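Long-range contacts in regulating synaptic membrane exocytosis protein 2 (Rattus norvegicus, PDB 2BWQ), which probably regulates synaptic membrane exocytosis and so neurotransmitter release, as a Rab3-interacting molecule represented here by its C2A domain: residues Arg37-Tyr42 / Lys64-Lys69; Pro41-Tyr46 / Leu89-Trp94; Phe47-Ser52 / Arg85-Glu90. One frame throughout, in Å; residues are numbered along the deposited sequence.

Contact 1. Residues Arg37-Tyr42 / Lys64-Lys69; sequences RPRNPY and KTLEPK
Arg39 is met by two consecutive residues, Lys64 and Thr65, which makes a G1 beta bulge at the point where the entry to strand 41-48 of this C2 domain meets the loop leading into strand 69-76. The example illustrates how a single bridge can join two loops when side chains reinforce it. Among the polar bonds, Thr65 N gives to Arg39 O at 2.9 Å. Arg39 N answers with a longer bond to Thr65 O, 3.2 Å. The bulge also presents the N-H of Lys64, and Asn40 OD1 receives it at 2.9 Å, in the plane of the amide. Although CB of Asn40 points away, chi1 of -58° sets CG beside the backbone N, from where the carboxamide reaches back; its ND2 bonds to Gln96 O. Thr65 is divided between two tasks: OG1, anti to its own backbone N (chi1 -180°), accepts from Glu67 N at 3.0 Å in an ST turn, while the methyl CG2 lies against the ring of Pro41.

Apolar packing follows the bridge. The Pro38 ring lies against the peptide joining Lys64 and Thr65, with Pro38 CB 3.6 Å from Thr65 N. Leu66 brings CD2 back to Pro38 CA at 3.8 Å and also touches CG of Arg39, whose chain bends there and carries its guanidinium away from this segment. That group forms salt bridges with Asp95 and Glu105, and NE bonds to Pro31 O. Deeper in, two buried prolines meet obliquely, CG of Pro41 lying 3.6 Å from CG of Pro68 and equally near its CB.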
# COMPACT_ATOMS: atom_id res chain seq x y z
N ARG A 37 -21.53 0.59 -10.32
CA ARG A 37 -21.52 0.05 -8.97
C ARG A 37 -20.16 0.31 -8.34
O ARG A 37 -19.18 0.56 -9.02
CB ARG A 37 -21.78 -1.47 -9.05
CG ARG A 37 -23.16 -1.80 -9.55
CD ARG A 37 -23.40 -3.31 -9.50
NE ARG A 37 -24.73 -3.70 -9.97
CZ ARG A 37 -25.82 -3.74 -9.21
NH1 ARG A 37 -25.77 -3.37 -7.94
NH2 ARG A 37 -26.97 -4.17 -9.73
N PRO A 38 -20.10 0.25 -7.03
CA PRO A 38 -18.86 0.47 -6.32
C PRO A 38 -17.95 -0.78 -6.35
O PRO A 38 -18.28 -1.80 -6.95
CB PRO A 38 -19.33 0.77 -4.90
CG PRO A 38 -20.62 -0.03 -4.77
CD PRO A 38 -21.25 0.01 -6.14
N ARG A 39 -16.78 -0.63 -5.73
CA ARG A 39 -15.73 -1.63 -5.74
C ARG A 39 -15.78 -2.50 -4.47
O ARG A 39 -16.39 -2.13 -3.48
CB ARG A 39 -14.39 -0.84 -5.75
CG ARG A 39 -14.17 0.07 -6.99
CD ARG A 39 -14.14 -0.74 -8.25
NE ARG A 39 -13.95 0.10 -9.43
CZ ARG A 39 -13.59 -0.34 -10.64
NH1 ARG A 39 -13.42 -1.65 -10.87
NH2 ARG A 39 -13.45 0.56 -11.60
N ASN A 40 -15.04 -3.60 -4.50
CA ASN A 40 -14.70 -4.39 -3.32
C ASN A 40 -13.20 -4.36 -3.18
O ASN A 40 -12.51 -5.28 -3.65
CB ASN A 40 -15.14 -5.86 -3.45
CG ASN A 40 -16.62 -5.99 -3.71
OD1 ASN A 40 -17.48 -5.32 -3.07
ND2 ASN A 40 -16.96 -6.89 -4.65
N PRO A 41 -12.68 -3.27 -2.64
CA PRO A 41 -11.21 -3.06 -2.74
C PRO A 41 -10.35 -3.73 -1.66
O PRO A 41 -10.76 -3.81 -0.48
CB PRO A 41 -11.08 -1.52 -2.73
CG PRO A 41 -12.28 -1.08 -1.90
CD PRO A 41 -13.37 -2.10 -2.08
N TYR A 42 -9.16 -4.15 -2.09
CA TYR A 42 -8.10 -4.56 -1.15
C TYR A 42 -6.79 -4.08 -1.68
O TYR A 42 -6.64 -3.83 -2.85
CB TYR A 42 -8.09 -6.07 -0.86
CG TYR A 42 -7.69 -6.91 -2.05
CD1 TYR A 42 -6.32 -7.28 -2.25
CD2 TYR A 42 -8.67 -7.46 -2.90
CE1 TYR A 42 -5.95 -8.10 -3.30
CE2 TYR A 42 -8.28 -8.26 -3.99
CZ TYR A 42 -6.92 -8.59 -4.13
OH TYR A 42 -6.55 -9.44 -5.16
N LYS A 64 -18.29 -3.10 -1.31
CA LYS A 64 -19.18 -2.07 -1.90
C LYS A 64 -18.86 -0.65 -1.44
O LYS A 64 -19.65 0.01 -0.72
CB LYS A 64 -20.68 -2.40 -1.67
CG LYS A 64 -21.10 -3.69 -2.37
CD LYS A 64 -22.62 -4.03 -2.05
CE LYS A 64 -23.05 -5.29 -2.78
NZ LYS A 64 -24.46 -5.68 -2.36
N THR A 65 -17.69 -0.16 -1.82
CA THR A 65 -17.35 1.22 -1.47
C THR A 65 -16.38 1.80 -2.50
O THR A 65 -15.70 1.06 -3.21
CB THR A 65 -16.70 1.21 -0.07
OG1 THR A 65 -16.35 2.53 0.33
CG2 THR A 65 -15.33 0.45 -0.06
N LEU A 66 -16.28 3.13 -2.48
CA LEU A 66 -15.26 3.92 -3.20
C LEU A 66 -14.31 4.65 -2.26
O LEU A 66 -13.40 5.35 -2.71
CB LEU A 66 -15.95 4.97 -4.08
CG LEU A 66 -16.96 4.36 -5.03
CD1 LEU A 66 -17.61 5.52 -5.81
CD2 LEU A 66 -16.38 3.33 -5.99
N GLU A 67 -14.52 4.46 -0.96
CA GLU A 67 -13.73 5.13 0.06
C GLU A 67 -13.41 4.14 1.20
O GLU A 67 -13.80 4.37 2.34
CB GLU A 67 -14.52 6.34 0.60
CG GLU A 67 -13.70 7.31 1.40
CD GLU A 67 -14.28 8.70 1.34
OE1 GLU A 67 -15.54 8.78 1.18
OE2 GLU A 67 -13.51 9.69 1.42
N PRO A 68 -12.70 3.06 0.89
CA PRO A 68 -12.44 1.99 1.89
C PRO A 68 -11.54 2.48 3.00
O PRO A 68 -10.62 3.28 2.76
CB PRO A 68 -11.70 0.94 1.06
CG PRO A 68 -11.02 1.75 -0.03
CD PRO A 68 -12.09 2.73 -0.42
N LYS A 69 -11.75 1.96 4.18
CA LYS A 69 -10.91 2.26 5.36
C LYS A 69 -10.50 0.92 5.90
O LYS A 69 -11.30 0.14 6.41
CB LYS A 69 -11.69 3.05 6.41
CG LYS A 69 -12.09 4.36 5.80
CD LYS A 69 -13.11 5.09 6.61
CE LYS A 69 -13.34 6.48 5.96
NZ LYS A 69 -14.03 6.39 4.61

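Contact 2. Residues Pro41-Tyr46 / Leu89-Trp94; sequences PYVKIY and LEITLW
Val43, Ile45, Ile91 and Leu93 make up the closely packed side of this strand pair, whereas the face of Tyr42, Lys44 and Tyr46 is partly open to solvent. Val43 divides its methyls between neighbours: CG1 meets Ile91 CG2 at 3.7 Å, and CG2 meets Leu93 CD1. Ile45 and Ile91 lie side by side and point the same way, Ile45 CD1 being 3.8 Å from Ile91 CG1. Trp70, Phe74 and Tyr76 of strand 69-76 touch this buried face from the other sheet.

Six backbone hydrogen bonds join the strands, two for each of the pairs Tyr42-Trp94, Lys44-Thr92 and Tyr46-Glu90. This is the antiparallel centre of one sheet of the C2 beta-sandwich; the N-to-C directions of the two short segments lie 157° apart. The side chains of these three pairs lie on the face of Tyr42, Lys44 and Tyr46, where Lys44, Glu90 and Trp94 are partly exposed.

Even here one end is dense. With chi1 at 68°, CG of Tyr42 sits between its backbone N and carbonyl carbon, and Trp94 CB lies over one face of the ring, offset toward the rim near CZ, in a CH-pi contact 3.6 Å from the centroid. The indole five-membered ring is nearly parallel to the phenol but slid aside, with little overlap. Trp94 NE1 is tied to Thr92 OG1 at 2.8 Å, which restrains the rotation of the indole. An alanine in place of Tyr42 would probably leave Trp94 CB without the ring face it packs on and Arg58 without its cation-pi partner. Toward Tyr46 the arrangement is looser: Glu90 OE2 approaches the ring edge, 3.7 Å from Tyr46 CD2, with the carboxylate turned 76° to the ring, and Lys44 NZ stays 5.8 Å from Glu90 OE2.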
# COMPACT_ATOMS: atom_id res chain seq x y z
N PRO A 41 -12.68 -3.27 -2.64
CA PRO A 41 -11.21 -3.06 -2.74
C PRO A 41 -10.35 -3.73 -1.66
O PRO A 41 -10.76 -3.81 -0.48
CB PRO A 41 -11.08 -1.52 -2.73
CG PRO A 41 -12.28 -1.08 -1.90
CD PRO A 41 -13.37 -2.10 -2.08
N TYR A 42 -9.16 -4.15 -2.09
CA TYR A 42 -8.10 -4.56 -1.15
C TYR A 42 -6.79 -4.08 -1.68
O TYR A 42 -6.64 -3.83 -2.85
CB TYR A 42 -8.09 -6.07 -0.86
CG TYR A 42 -7.69 -6.91 -2.05
CD1 TYR A 42 -6.32 -7.28 -2.25
CD2 TYR A 42 -8.67 -7.46 -2.90
CE1 TYR A 42 -5.95 -8.10 -3.30
CE2 TYR A 42 -8.28 -8.26 -3.99
CZ TYR A 42 -6.92 -8.59 -4.13
OH TYR A 42 -6.55 -9.44 -5.16
N VAL A 43 -5.83 -4.00 -0.76
CA VAL A 43 -4.45 -3.64 -1.09
C VAL A 43 -3.52 -4.80 -0.84
O VAL A 43 -3.67 -5.49 0.15
CB VAL A 43 -4.00 -2.45 -0.22
CG1 VAL A 43 -2.54 -2.10 -0.49
CG2 VAL A 43 -4.80 -1.19 -0.59
N LYS A 44 -2.61 -5.03 -1.77
CA LYS A 44 -1.51 -6.01 -1.65
C LYS A 44 -0.21 -5.26 -1.61
O LYS A 44 -0.03 -4.26 -2.34
CB LYS A 44 -1.53 -6.94 -2.87
CG LYS A 44 -0.50 -8.02 -2.80
CD LYS A 44 -0.82 -9.14 -3.84
CE LYS A 44 -0.71 -8.62 -5.27
NZ LYS A 44 -1.01 -9.69 -6.28
N ILE A 45 0.67 -5.71 -0.72
CA ILE A 45 2.00 -5.11 -0.65
C ILE A 45 3.05 -6.17 -0.73
O ILE A 45 2.98 -7.18 -0.00
CB ILE A 45 2.19 -4.28 0.59
CG1 ILE A 45 1.09 -3.21 0.67
CG2 ILE A 45 3.58 -3.62 0.56
CD1 ILE A 45 1.20 -1.98 1.70
N TYR A 46 4.02 -5.99 -1.61
CA TYR A 46 5.27 -6.76 -1.62
C TYR A 46 6.41 -5.84 -1.27
O TYR A 46 6.58 -4.72 -1.79
CB TYR A 46 5.57 -7.37 -2.98
CG TYR A 46 4.88 -8.66 -3.29
CD1 TYR A 46 5.32 -9.83 -2.72
CD2 TYR A 46 3.81 -8.73 -4.18
CE1 TYR A 46 4.73 -11.03 -3.01
CE2 TYR A 46 3.20 -9.96 -4.47
CZ TYR A 46 3.67 -11.07 -3.88
OH TYR A 46 3.07 -12.29 -4.20
N LEU A 89 8.73 -0.87 -1.89
CA LEU A 89 7.40 -1.38 -1.60
C LEU A 89 6.52 -1.28 -2.80
O LEU A 89 6.33 -0.19 -3.35
CB LEU A 89 6.75 -0.53 -0.47
CG LEU A 89 7.40 -0.69 0.89
CD1 LEU A 89 6.91 0.47 1.80
CD2 LEU A 89 6.99 -2.00 1.56
N GLU A 90 6.04 -2.43 -3.29
CA GLU A 90 5.09 -2.46 -4.41
C GLU A 90 3.69 -2.60 -3.84
O GLU A 90 3.33 -3.62 -3.25
CB GLU A 90 5.42 -3.66 -5.32
CG GLU A 90 4.43 -3.81 -6.48
CD GLU A 90 4.39 -5.25 -6.94
OE1 GLU A 90 5.28 -5.63 -7.68
OE2 GLU A 90 3.41 -5.96 -6.61
N ILE A 91 2.94 -1.53 -3.94
CA ILE A 91 1.60 -1.41 -3.34
C ILE A 91 0.58 -1.37 -4.45
O ILE A 91 0.64 -0.51 -5.30
CB ILE A 91 1.54 -0.13 -2.48
CG1 ILE A 91 2.64 -0.23 -1.40
CG2 ILE A 91 0.13 0.04 -1.88
CD1 ILE A 91 2.96 1.20 -0.75
N THR A 92 -0.31 -2.35 -4.48
CA THR A 92 -1.31 -2.45 -5.55
C THR A 92 -2.68 -2.53 -4.97
O THR A 92 -2.90 -3.15 -3.93
CB THR A 92 -1.02 -3.64 -6.51
OG1 THR A 92 -0.93 -4.86 -5.76
CG2 THR A 92 0.28 -3.39 -7.25
N LEU A 93 -3.65 -1.91 -5.68
CA LEU A 93 -5.05 -1.89 -5.25
C LEU A 93 -5.84 -2.71 -6.28
O LEU A 93 -5.61 -2.61 -7.48
CB LEU A 93 -5.52 -0.43 -5.26
CG LEU A 93 -6.99 -0.29 -4.81
CD1 LEU A 93 -7.18 -0.57 -3.32
CD2 LEU A 93 -7.49 1.09 -5.20
N TRP A 94 -6.82 -3.48 -5.76
CA TRP A 94 -7.57 -4.47 -6.54
C TRP A 94 -9.04 -4.39 -6.19
O TRP A 94 -9.39 -4.13 -5.04
CB TRP A 94 -7.08 -5.90 -6.23
CG TRP A 94 -5.66 -6.04 -6.54
CD1 TRP A 94 -4.61 -5.82 -5.67
CD2 TRP A 94 -5.06 -6.39 -7.83
NE1 TRP A 94 -3.43 -5.99 -6.34
CE2 TRP A 94 -3.64 -6.35 -7.64
CE3 TRP A 94 -5.55 -6.73 -9.12
CZ2 TRP A 94 -2.72 -6.62 -8.67
CZ3 TRP A 94 -4.58 -7.03 -10.14
CH2 TRP A 94 -3.21 -6.95 -9.91

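Contact 3. Residues Phe47-Ser52 / Arg85-Glu90; sequences FLPDRS and RERMLE
Where strands 41-48 and 88-95 part at one end of their sheet, Leu48 and Met88 form a hydrogen-bonded antiparallel pair. Leu48 N gives to Met88 O at 2.8 Å, and Met88 N returns a longer bond to Leu48 O. On the partly exposed face, Leu48 CD1 touches Met88 CE at 3.8 Å.

Phe47 lies on the buried face. Its CG is anti to the backbone N (chi1 -174°), and the ring sets CD1 3.6 Å from Leu89 CD2 and CE1 3.7 Å from Arg87 CB. The Arg87 chain, bent at chi2, crosses Pro49 at about a right angle, and Pro49 itself follows a cis peptide bond. Arg87 NH1 gives to Glu86 O at 3.1 Å, from above that carbonyl plane, and also touches Pro49 CD. Farther out, a water joins two opposite charges, accepting from Arg51 NH1 at 3.0 Å and donating to Glu90 OE2 at 2.7 Å.

Leu20 and Val22 of strand 19-28 meet Phe47 and Leu89 from the facing sheet, the two-layered packing typical of the C2 beta-sandwich.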
# COMPACT_ATOMS: atom_id res chain seq x y z
N PHE A 47 7.23 -6.30 -0.33
CA PHE A 47 8.50 -5.66 0.00
C PHE A 47 9.54 -6.38 -0.81
O PHE A 47 9.87 -7.54 -0.52
CB PHE A 47 8.77 -5.84 1.52
CG PHE A 47 9.94 -5.14 2.00
CD1 PHE A 47 10.15 -3.79 1.68
CD2 PHE A 47 10.85 -5.81 2.84
CE1 PHE A 47 11.20 -3.11 2.17
CE2 PHE A 47 11.95 -5.13 3.37
CZ PHE A 47 12.11 -3.76 3.02
N LEU A 48 10.00 -5.72 -1.84
CA LEU A 48 10.91 -6.37 -2.84
C LEU A 48 12.34 -5.94 -2.65
O LEU A 48 12.61 -4.89 -2.09
CB LEU A 48 10.46 -5.97 -4.23
CG LEU A 48 9.05 -6.43 -4.56
CD1 LEU A 48 8.65 -5.88 -5.90
CD2 LEU A 48 8.94 -7.98 -4.56
N PRO A 49 13.33 -6.73 -3.07
CA PRO A 49 13.18 -8.02 -3.68
C PRO A 49 12.85 -9.16 -2.77
O PRO A 49 12.61 -9.02 -1.53
CB PRO A 49 14.57 -8.28 -4.30
CG PRO A 49 15.47 -7.51 -3.56
CD PRO A 49 14.74 -6.32 -2.97
N ASP A 50 12.95 -10.30 -3.45
CA ASP A 50 12.23 -11.48 -3.15
C ASP A 50 10.73 -11.27 -3.12
O ASP A 50 10.14 -10.84 -2.12
CB ASP A 50 12.85 -12.26 -1.98
CG ASP A 50 14.02 -13.11 -2.46
OD1 ASP A 50 14.62 -12.74 -3.52
OD2 ASP A 50 14.40 -14.16 -1.88
N ARG A 51 10.12 -11.56 -4.27
CA ARG A 51 8.70 -11.68 -4.38
C ARG A 51 8.34 -13.07 -3.83
O ARG A 51 8.22 -14.04 -4.61
CB ARG A 51 8.27 -11.54 -5.83
CG ARG A 51 6.80 -11.60 -6.07
CD ARG A 51 6.34 -12.56 -7.19
NE ARG A 51 4.88 -12.56 -7.32
CZ ARG A 51 4.18 -11.46 -7.59
NH1 ARG A 51 4.82 -10.32 -7.78
NH2 ARG A 51 2.85 -11.49 -7.70
N SER A 52 8.25 -13.18 -2.51
CA SER A 52 7.80 -14.42 -1.84
C SER A 52 6.81 -14.10 -0.74
O SER A 52 6.66 -12.94 -0.37
CB SER A 52 8.97 -15.22 -1.25
OG SER A 52 9.79 -14.41 -0.44
N ARG A 85 18.73 1.17 -0.38
CA ARG A 85 18.93 1.44 -1.83
C ARG A 85 18.49 0.31 -2.71
O ARG A 85 18.30 0.49 -3.91
CB ARG A 85 20.39 1.81 -2.14
CG ARG A 85 20.75 3.21 -1.71
CD ARG A 85 22.15 3.66 -2.20
NE ARG A 85 22.66 4.83 -1.47
CZ ARG A 85 23.78 4.85 -0.74
NH1 ARG A 85 24.56 3.77 -0.64
NH2 ARG A 85 24.14 5.97 -0.13
N GLU A 86 18.32 -0.86 -2.10
CA GLU A 86 17.97 -2.08 -2.79
C GLU A 86 16.59 -2.63 -2.40
O GLU A 86 16.34 -3.83 -2.52
CB GLU A 86 19.04 -3.15 -2.51
CG GLU A 86 20.46 -2.82 -3.03
CD GLU A 86 20.56 -2.55 -4.54
OE1 GLU A 86 19.60 -2.81 -5.31
OE2 GLU A 86 21.63 -2.07 -4.98
N ARG A 87 15.73 -1.79 -1.81
CA ARG A 87 14.39 -2.27 -1.37
C ARG A 87 13.35 -1.28 -1.84
O ARG A 87 13.60 -0.06 -1.92
CB ARG A 87 14.27 -2.32 0.19
CG ARG A 87 15.27 -3.28 0.80
CD ARG A 87 14.90 -4.68 0.41
NE ARG A 87 15.58 -5.65 1.24
CZ ARG A 87 16.69 -6.23 0.83
NH1 ARG A 87 17.20 -5.92 -0.38
NH2 ARG A 87 17.31 -7.11 1.61
N MET A 88 12.18 -1.83 -2.15
CA MET A 88 11.03 -1.02 -2.52
C MET A 88 9.75 -1.67 -2.11
O MET A 88 9.69 -2.90 -1.96
CB MET A 88 10.99 -0.73 -4.02
CG MET A 88 10.79 -1.93 -4.86
SD MET A 88 11.22 -1.52 -6.57
CE MET A 88 10.73 -3.08 -7.38
N LEU A 89 8.73 -0.87 -1.89
CA LEU A 89 7.40 -1.38 -1.60
C LEU A 89 6.52 -1.28 -2.80
O LEU A 89 6.33 -0.19 -3.35
CB LEU A 89 6.75 -0.53 -0.47
CG LEU A 89 7.40 -0.69 0.89
CD1 LEU A 89 6.91 0.47 1.80
CD2 LEU A 89 6.99 -2.00 1.56
N GLU A 90 6.04 -2.43 -3.29
CA GLU A 90 5.09 -2.46 -4.41
C GLU A 90 3.69 -2.60 -3.84
O GLU A 90 3.33 -3.62 -3.25
CB GLU A 90 5.42 -3.66 -5.32
CG GLU A 90 4.43 -3.81 -6.48
CD GLU A 90 4.39 -5.25 -6.94
OE1 GLU A 90 5.28 -5.63 -7.68
OE2 GLU A 90 3.41 -5.96 -6.61
O HOH W 1 3.11 -7.93 -8.40

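In the fold
From the N terminus, the chain enters strand 41-48 through residues 37-42, and contact 1 closes the first loop when 64-69 comes back after strand 56-58. Contact 2 shares Pro41 and Tyr42 with contact 1 but closes a longer loop, taking in strand 69-76 before strand 88-95 pairs with 41-46. Contact 3 lies within that longer loop, beginning at 47-52; its second segment, 85-90, shares Leu89 and Glu90 with contact 2. Contacts 1 and 3 cross along the sequence and lie on opposite sides of the chain's centre, about 27 Å apart between centres. Contacts 2 and 3 follow one strand pair, whereas contact 1 ties the start of strand 41-48 to the loop leading into strand 69-76 of the other sheet.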